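Local structure of C2 toxin component I (Clostridium botulinum, 2J3X) at residues A[286-291]-A[373-377]; A[365-369]-A[398-402]; A[394-398]-A[427-431]. The protein is the enzymatic component of the binary C2 toxin, an ADP-ribosyltransferase that probably modifies actin in target cells. The protein carries 2 engineered substitutions. All coordinates share one frame; numbering follows the deposited sequence.

Contact 1: A[286-291]-A[373-377]; sequences LSVKPI and AIGAF
Ile291 and Ala373 make the main backbone link here. Ile291 N donates to Ala373 O at 2.9 Å with an N-H...O angle of 159°. The contact belongs to an ADP-ribosyltransferase domain. It joins the loop between helix 273-286 and strand 295-301 to the short edge strand 375-377 and the turn leading into it.

The Ile291 side chain runs along the same backbone. Ile291 CB lies 3.7 Å from Ala373 O. CG1 sits beside the backbone N (chi1 -61°), which leads this branch past Ala373 toward Gly375. Ile291 CG1 is 3.5 Å from Ala373 O and 4.0 Å from Ala373 CB. The tip, Ile291 CD1, stops 4.0 Å from Gly375 O. Tyr234 of helix 227-234 covers Ile291 and Ala376 from outside the two segments.

At the other end of the loop, Leu286 makes two further apolar contacts. Leu286 CD2 meets Ala376 CB at 3.8 Å, and its CB rests on the CG2 branch of Ile374. Leu286 O also receives a weak bond from Gly375 N, bent to 122°. Pro290 lies side by side with Ile374, with CG next to the Ile374 CD1 tip. Ser287 OG touches this isoleucine as well, but its hydrogen bond is to Ser283 O. Lys289 leads away, and its NZ forms a salt bridge with Asp236 and a hydrogen bond to Asn233 O. A water sits in the bend of the loop. This water accepts from Lys289 N at 2.8 Å and probably donates to Gly375 O at 3.1 Å.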
# COMPACT_ATOMS: atom_id res chain seq x y z
N LEU A 286 -19.16 -8.24 17.80
CA LEU A 286 -18.06 -7.55 17.08
C LEU A 286 -17.70 -6.21 17.75
O LEU A 286 -16.63 -5.64 17.46
CB LEU A 286 -18.37 -7.37 15.58
CG LEU A 286 -18.49 -8.68 14.81
CD1 LEU A 286 -18.90 -8.31 13.33
CD2 LEU A 286 -17.12 -9.41 14.91
N SER A 287 -18.56 -5.72 18.65
CA SER A 287 -18.29 -4.48 19.39
C SER A 287 -17.60 -4.75 20.71
O SER A 287 -17.19 -3.81 21.38
CB SER A 287 -19.61 -3.73 19.71
OG SER A 287 -20.27 -3.37 18.50
N VAL A 288 -17.41 -6.03 21.07
CA VAL A 288 -16.82 -6.35 22.39
C VAL A 288 -15.33 -5.92 22.47
O VAL A 288 -14.88 -5.35 23.49
CB VAL A 288 -17.07 -7.83 22.78
CG1 VAL A 288 -16.15 -8.30 23.94
CG2 VAL A 288 -18.59 -8.07 23.12
N LYS A 289 -14.59 -6.13 21.38
CA LYS A 289 -13.18 -5.80 21.37
C LYS A 289 -12.85 -5.12 20.02
O LYS A 289 -12.39 -5.77 19.08
CB LYS A 289 -12.37 -7.09 21.63
CG LYS A 289 -10.92 -6.89 21.90
CD LYS A 289 -10.29 -8.05 22.80
CE LYS A 289 -9.07 -7.36 23.37
NZ LYS A 289 -8.03 -8.30 23.72
N PRO A 290 -13.23 -3.83 19.85
CA PRO A 290 -13.01 -3.17 18.55
C PRO A 290 -11.52 -3.16 18.15
O PRO A 290 -10.62 -3.38 18.98
CB PRO A 290 -13.55 -1.75 18.78
CG PRO A 290 -14.66 -1.95 19.88
CD PRO A 290 -13.94 -2.94 20.80
N ILE A 291 -11.26 -2.97 16.86
CA ILE A 291 -9.88 -3.00 16.39
C ILE A 291 -8.99 -2.08 17.25
O ILE A 291 -9.28 -0.92 17.41
CB ILE A 291 -9.87 -2.53 14.93
CG1 ILE A 291 -10.73 -3.47 14.04
CG2 ILE A 291 -8.44 -2.43 14.38
CD1 ILE A 291 -10.31 -4.99 14.15
N ALA A 373 -12.57 0.71 15.08
CA ALA A 373 -13.51 0.09 14.05
C ALA A 373 -14.18 -1.16 14.68
O ALA A 373 -13.54 -1.93 15.41
CB ALA A 373 -12.80 -0.31 12.80
N ILE A 374 -15.46 -1.35 14.37
CA ILE A 374 -16.17 -2.48 14.92
C ILE A 374 -15.92 -3.74 14.04
O ILE A 374 -16.26 -3.79 12.83
CB ILE A 374 -17.68 -2.20 15.00
CG1 ILE A 374 -17.98 -0.94 15.80
CG2 ILE A 374 -18.41 -3.48 15.57
CD1 ILE A 374 -17.45 -0.89 17.27
N GLY A 375 -15.26 -4.70 14.65
CA GLY A 375 -14.80 -5.90 13.97
C GLY A 375 -13.98 -6.72 14.95
O GLY A 375 -13.65 -6.26 16.04
N ALA A 376 -13.60 -7.93 14.53
CA ALA A 376 -12.77 -8.78 15.38
C ALA A 376 -11.97 -9.71 14.51
O ALA A 376 -12.45 -10.20 13.47
CB ALA A 376 -13.65 -9.63 16.33
N PHE A 377 -10.76 -10.00 14.96
CA PHE A 377 -10.01 -11.11 14.35
C PHE A 377 -10.62 -12.39 14.89
O PHE A 377 -10.85 -12.55 16.08
CB PHE A 377 -8.53 -11.00 14.77
CG PHE A 377 -7.58 -11.92 14.06
CD1 PHE A 377 -7.60 -13.34 14.28
CD2 PHE A 377 -6.65 -11.40 13.20
CE1 PHE A 377 -6.69 -14.18 13.63
CE2 PHE A 377 -5.69 -12.22 12.56
CZ PHE A 377 -5.69 -13.64 12.80
O HOH W 1 -14.82 -7.15 18.74

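Contact 2: A[365-369]-A[398-402]; sequences FRLRL and FKIFR
Arg366 NH1 and Arg402 NH2 come within 4.3 Å of each other, two like charges gathered round one carboxylate. Asp422 supplies it: OD1 takes Arg366 and OD2 takes Arg402, which probably offsets the charge. No hydrogen bond crosses between 365-369 and 398-402, two strands of the five-stranded sheet in the second ADP-ribosyltransferase unit.

Phe398 carries the apolar part. Leu367 CD2 stands over the centre of one face in a CH-pi contact, 3.8 Å from the centroid of the Phe398 ring. The edge of the ring meets Arg368 O in its plane, with Leu369 CD2 4.2 Å from Phe398 CZ. Further along, Phe365 CE1 reaches Ile400 CD1 at 4.3 Å.

Arg368 bends at chi3 (-55°) and crosses Phe401 at about a right angle. Arg368 NH2 is 3.2 Å from Phe401 CZ, and the guanidinium and ring planes are 35° apart. The arginines also reach the first unit, Arg402 NH2 bonding to Thr142 O and Arg368 NH1 to Gln139.

Phe401 and Arg402 form a classic beta bulge opposite Asp422 of strand 414-426, which lies between strands 363-369 and 397-411 in the sheet, while strand 389-392 packs on Leu369 and Phe398.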
# COMPACT_ATOMS: atom_id res chain seq x y z
N PHE A 365 -8.78 -4.93 -2.30
CA PHE A 365 -9.03 -3.86 -1.35
C PHE A 365 -8.00 -3.93 -0.25
O PHE A 365 -7.86 -4.97 0.39
CB PHE A 365 -10.40 -3.89 -0.73
CG PHE A 365 -11.46 -3.31 -1.65
CD1 PHE A 365 -11.68 -1.94 -1.70
CD2 PHE A 365 -12.17 -4.15 -2.49
CE1 PHE A 365 -12.68 -1.40 -2.55
CE2 PHE A 365 -13.17 -3.60 -3.35
CZ PHE A 365 -13.40 -2.22 -3.37
N ARG A 366 -7.25 -2.83 -0.13
CA ARG A 366 -6.22 -2.69 0.92
C ARG A 366 -6.90 -1.72 1.92
O ARG A 366 -6.85 -0.51 1.77
CB ARG A 366 -4.91 -2.16 0.26
CG ARG A 366 -3.80 -1.92 1.35
CD ARG A 366 -2.46 -1.70 0.71
NE ARG A 366 -1.46 -1.42 1.76
CZ ARG A 366 -0.98 -0.20 2.04
NH1 ARG A 366 -1.36 0.86 1.32
NH2 ARG A 366 -0.06 -0.07 3.04
N LEU A 367 -7.58 -2.29 2.92
CA LEU A 367 -8.50 -1.53 3.76
C LEU A 367 -7.76 -1.06 5.00
O LEU A 367 -7.19 -1.88 5.70
CB LEU A 367 -9.67 -2.43 4.26
CG LEU A 367 -10.47 -2.99 3.06
CD1 LEU A 367 -11.49 -4.00 3.55
CD2 LEU A 367 -11.14 -1.82 2.32
N ARG A 368 -7.78 0.24 5.27
CA ARG A 368 -7.27 0.70 6.56
C ARG A 368 -8.33 0.50 7.63
O ARG A 368 -9.40 1.11 7.58
CB ARG A 368 -6.83 2.18 6.45
CG ARG A 368 -6.35 2.76 7.86
CD ARG A 368 -6.09 4.29 7.70
NE ARG A 368 -5.12 4.48 6.60
CZ ARG A 368 -5.10 5.50 5.72
NH1 ARG A 368 -5.99 6.47 5.79
NH2 ARG A 368 -4.19 5.53 4.73
N LEU A 369 -8.02 -0.36 8.61
CA LEU A 369 -8.94 -0.57 9.72
C LEU A 369 -8.48 0.33 10.83
O LEU A 369 -7.45 0.07 11.40
CB LEU A 369 -8.89 -2.04 10.19
CG LEU A 369 -9.21 -3.05 9.04
CD1 LEU A 369 -9.29 -4.52 9.60
CD2 LEU A 369 -10.49 -2.67 8.24
N PHE A 398 -16.40 2.37 3.08
CA PHE A 398 -15.02 2.80 2.81
C PHE A 398 -14.99 3.80 1.64
O PHE A 398 -15.88 3.81 0.80
CB PHE A 398 -14.13 1.59 2.44
CG PHE A 398 -13.88 0.68 3.58
CD1 PHE A 398 -12.83 0.94 4.49
CD2 PHE A 398 -14.72 -0.43 3.80
CE1 PHE A 398 -12.57 0.07 5.59
CE2 PHE A 398 -14.52 -1.25 4.92
CZ PHE A 398 -13.47 -1.02 5.80
N LYS A 399 -14.00 4.67 1.63
CA LYS A 399 -13.79 5.60 0.55
C LYS A 399 -12.42 5.26 -0.04
O LYS A 399 -11.44 5.18 0.69
CB LYS A 399 -13.76 7.06 1.07
CG LYS A 399 -13.57 8.06 -0.05
CD LYS A 399 -14.07 9.48 0.44
CE LYS A 399 -13.42 10.62 -0.35
NZ LYS A 399 -14.17 11.04 -1.59
N ILE A 400 -12.37 4.99 -1.36
CA ILE A 400 -11.14 4.77 -2.05
C ILE A 400 -10.37 6.04 -2.21
O ILE A 400 -10.92 7.04 -2.68
CB ILE A 400 -11.44 4.23 -3.50
CG1 ILE A 400 -12.26 2.92 -3.31
CG2 ILE A 400 -10.17 4.01 -4.28
CD1 ILE A 400 -12.81 2.31 -4.68
N PHE A 401 -9.11 6.01 -1.81
CA PHE A 401 -8.29 7.20 -2.00
C PHE A 401 -7.09 7.01 -2.90
O PHE A 401 -6.43 8.00 -3.27
CB PHE A 401 -7.95 7.81 -0.60
CG PHE A 401 -6.99 6.97 0.20
CD1 PHE A 401 -5.56 7.08 -0.04
CD2 PHE A 401 -7.47 6.07 1.16
CE1 PHE A 401 -4.65 6.26 0.71
CE2 PHE A 401 -6.54 5.24 1.91
CZ PHE A 401 -5.17 5.32 1.66
N ARG A 402 -6.78 5.77 -3.32
CA ARG A 402 -5.75 5.59 -4.34
C ARG A 402 -5.88 4.17 -4.87
O ARG A 402 -6.31 3.27 -4.15
CB ARG A 402 -4.35 5.75 -3.69
CG ARG A 402 -3.20 5.68 -4.70
CD ARG A 402 -1.83 5.94 -3.96
NE ARG A 402 -1.52 4.82 -3.05
CZ ARG A 402 -0.28 4.46 -2.66
NH1 ARG A 402 0.79 5.19 -3.02
NH2 ARG A 402 -0.13 3.35 -1.92

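Contact 3: A[394-398]-A[427-431]; sequences KNSTF and QNKEI
Thr397 and Lys429 meet through one direct hydrogen bond. Lys429 N donates to Thr397 OG1 at 2.9 Å, with an angle of 144°. This is the open end of the beta hairpin formed by strands 397-411 and 414-426, where the C-terminal tail leaves the sheet of the ADP-ribosyltransferase domain.

OG1 lies beside the backbone N of Thr397 (chi1 -55°), which turns it to the tail. Thr397 CB then lies 3.7 Å from Gln427 O, and the CG2 methyl is 4.0 Å from the same oxygen. Thr397 OG1 also lies 3.5 Å from Asn428 CA.

Asn428 packs beside Asn395. Asn428 CA makes a CA-H...O contact with Asn395 O. A water ties the two segments a second time. This water accepts from Thr397 N at 2.8 Å and, as modelled, donates to Asn428 OD1 at 2.7 Å.

Outside this shell, the backbone of Thr397 pairs with Ile426, the last residue of the neighbouring strand. Ser396 fixes the approach to the strand: its OG bonds to Asn393 O and its O receives Asn343 ND2. Lys429 leans on Glu342. The last two residues of the tail are poorly ordered. Within the tail, in one of two conformers and so only tentatively, Gln427 NE2 folds back to donate to Asn428 O, the carbonyl of the next residue, at 3.2 Å and nearly straight at 161°.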
# COMPACT_ATOMS: atom_id res chain seq x y z
N LYS A 394 -21.52 -5.12 9.94
CA LYS A 394 -22.38 -4.79 8.78
C LYS A 394 -22.38 -3.25 8.58
O LYS A 394 -22.15 -2.49 9.53
CB LYS A 394 -23.81 -5.30 9.06
CG LYS A 394 -24.45 -4.63 10.29
CD LYS A 394 -25.78 -5.25 10.83
CE LYS A 394 -26.22 -4.40 12.06
NZ LYS A 394 -26.70 -3.09 11.59
N ASN A 395 -22.65 -2.82 7.36
CA ASN A 395 -22.65 -1.39 7.04
C ASN A 395 -21.27 -0.74 7.15
O ASN A 395 -21.20 0.45 7.41
CB ASN A 395 -23.65 -0.64 7.94
CG ASN A 395 -25.09 -1.07 7.73
OD1 ASN A 395 -25.54 -1.12 6.61
ND2 ASN A 395 -25.81 -1.36 8.82
N SER A 396 -20.17 -1.48 7.02
CA SER A 396 -18.85 -0.83 7.06
C SER A 396 -18.60 -0.22 5.67
O SER A 396 -18.48 -0.96 4.68
CB SER A 396 -17.73 -1.85 7.39
OG SER A 396 -17.82 -2.31 8.77
N THR A 397 -18.48 1.10 5.62
CA THR A 397 -18.35 1.81 4.38
C THR A 397 -16.93 2.34 4.29
O THR A 397 -16.35 2.73 5.31
CB THR A 397 -19.37 2.99 4.38
OG1 THR A 397 -20.70 2.44 4.64
CG2 THR A 397 -19.36 3.75 3.10
N PHE A 398 -16.40 2.37 3.08
CA PHE A 398 -15.02 2.80 2.81
C PHE A 398 -14.99 3.80 1.64
O PHE A 398 -15.88 3.81 0.80
CB PHE A 398 -14.13 1.59 2.44
CG PHE A 398 -13.88 0.68 3.58
CD1 PHE A 398 -12.83 0.94 4.49
CD2 PHE A 398 -14.72 -0.43 3.80
CE1 PHE A 398 -12.57 0.07 5.59
CE2 PHE A 398 -14.52 -1.25 4.92
CZ PHE A 398 -13.47 -1.02 5.80
N GLN A 427 -18.23 7.26 7.52
CA GLN A 427 -19.53 6.99 8.16
C GLN A 427 -20.34 5.96 7.40
O GLN A 427 -20.50 6.07 6.18
CB GLN A 427 -20.39 8.24 8.36
CG GLN A 427 -21.72 7.91 9.06
CD GLN A 427 -22.82 8.96 8.92
OE1 GLN A 427 -22.71 10.07 9.44
NE2 GLN A 427 -23.92 8.58 8.27
N ASN A 428 -20.84 4.96 8.15
CA ASN A 428 -21.77 3.93 7.66
C ASN A 428 -22.76 4.62 6.73
O ASN A 428 -23.35 5.67 7.09
CB ASN A 428 -22.60 3.33 8.82
CG ASN A 428 -21.76 2.60 9.86
OD1 ASN A 428 -20.55 2.39 9.70
ND2 ASN A 428 -22.42 2.18 10.95
N LYS A 429 -22.95 4.05 5.55
CA LYS A 429 -23.87 4.65 4.60
C LYS A 429 -25.31 4.54 5.12
O LYS A 429 -25.77 3.45 5.49
CB LYS A 429 -23.71 4.06 3.19
CG LYS A 429 -23.95 5.11 2.09
CD LYS A 429 -22.85 6.22 2.07
CE LYS A 429 -23.43 7.64 1.79
NZ LYS A 429 -24.36 8.15 2.88
N GLU A 430 -25.98 5.69 5.21
CA GLU A 430 -27.34 5.77 5.76
C GLU A 430 -28.27 4.92 4.90
O GLU A 430 -28.29 5.05 3.66
CB GLU A 430 -27.79 7.23 5.84
CG GLU A 430 -27.05 8.04 6.92
CD GLU A 430 -26.83 9.51 6.55
OE1 GLU A 430 -26.81 9.83 5.33
OE2 GLU A 430 -26.66 10.35 7.47
N ILE A 431 -29.01 4.02 5.57
CA ILE A 431 -29.60 2.85 4.89
C ILE A 431 -31.04 2.52 5.30
O ILE A 431 -31.85 3.42 5.54
CB ILE A 431 -28.66 1.60 5.05
CG1 ILE A 431 -28.52 0.86 3.71
CG2 ILE A 431 -29.03 0.74 6.30
CD1 ILE A 431 -27.59 1.60 2.70
O HOH W 2 -18.51 2.64 7.98

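Overall arrangement
From the N terminus, the chain first leaves helix 273-286 through 286-291. It then builds strand 363-369 before returning at 373-377, where contact 1 closes its loop. Contact 2 starts at 365-369, before that closure, and ends at 398-402, so contacts 1 and 2 cross. They touch where Ile291 CG2 packs on Leu369 O. Contact 3 starts at 394-398, where contact 2 ends, shares Phe398 with it, and closes at the C terminus. Contacts 1 and 3 follow in series, with centres about 15 Å apart. The three contacts tie the helix 273-286 loop, the three-stranded sheet, the five-stranded sheet and the tail together.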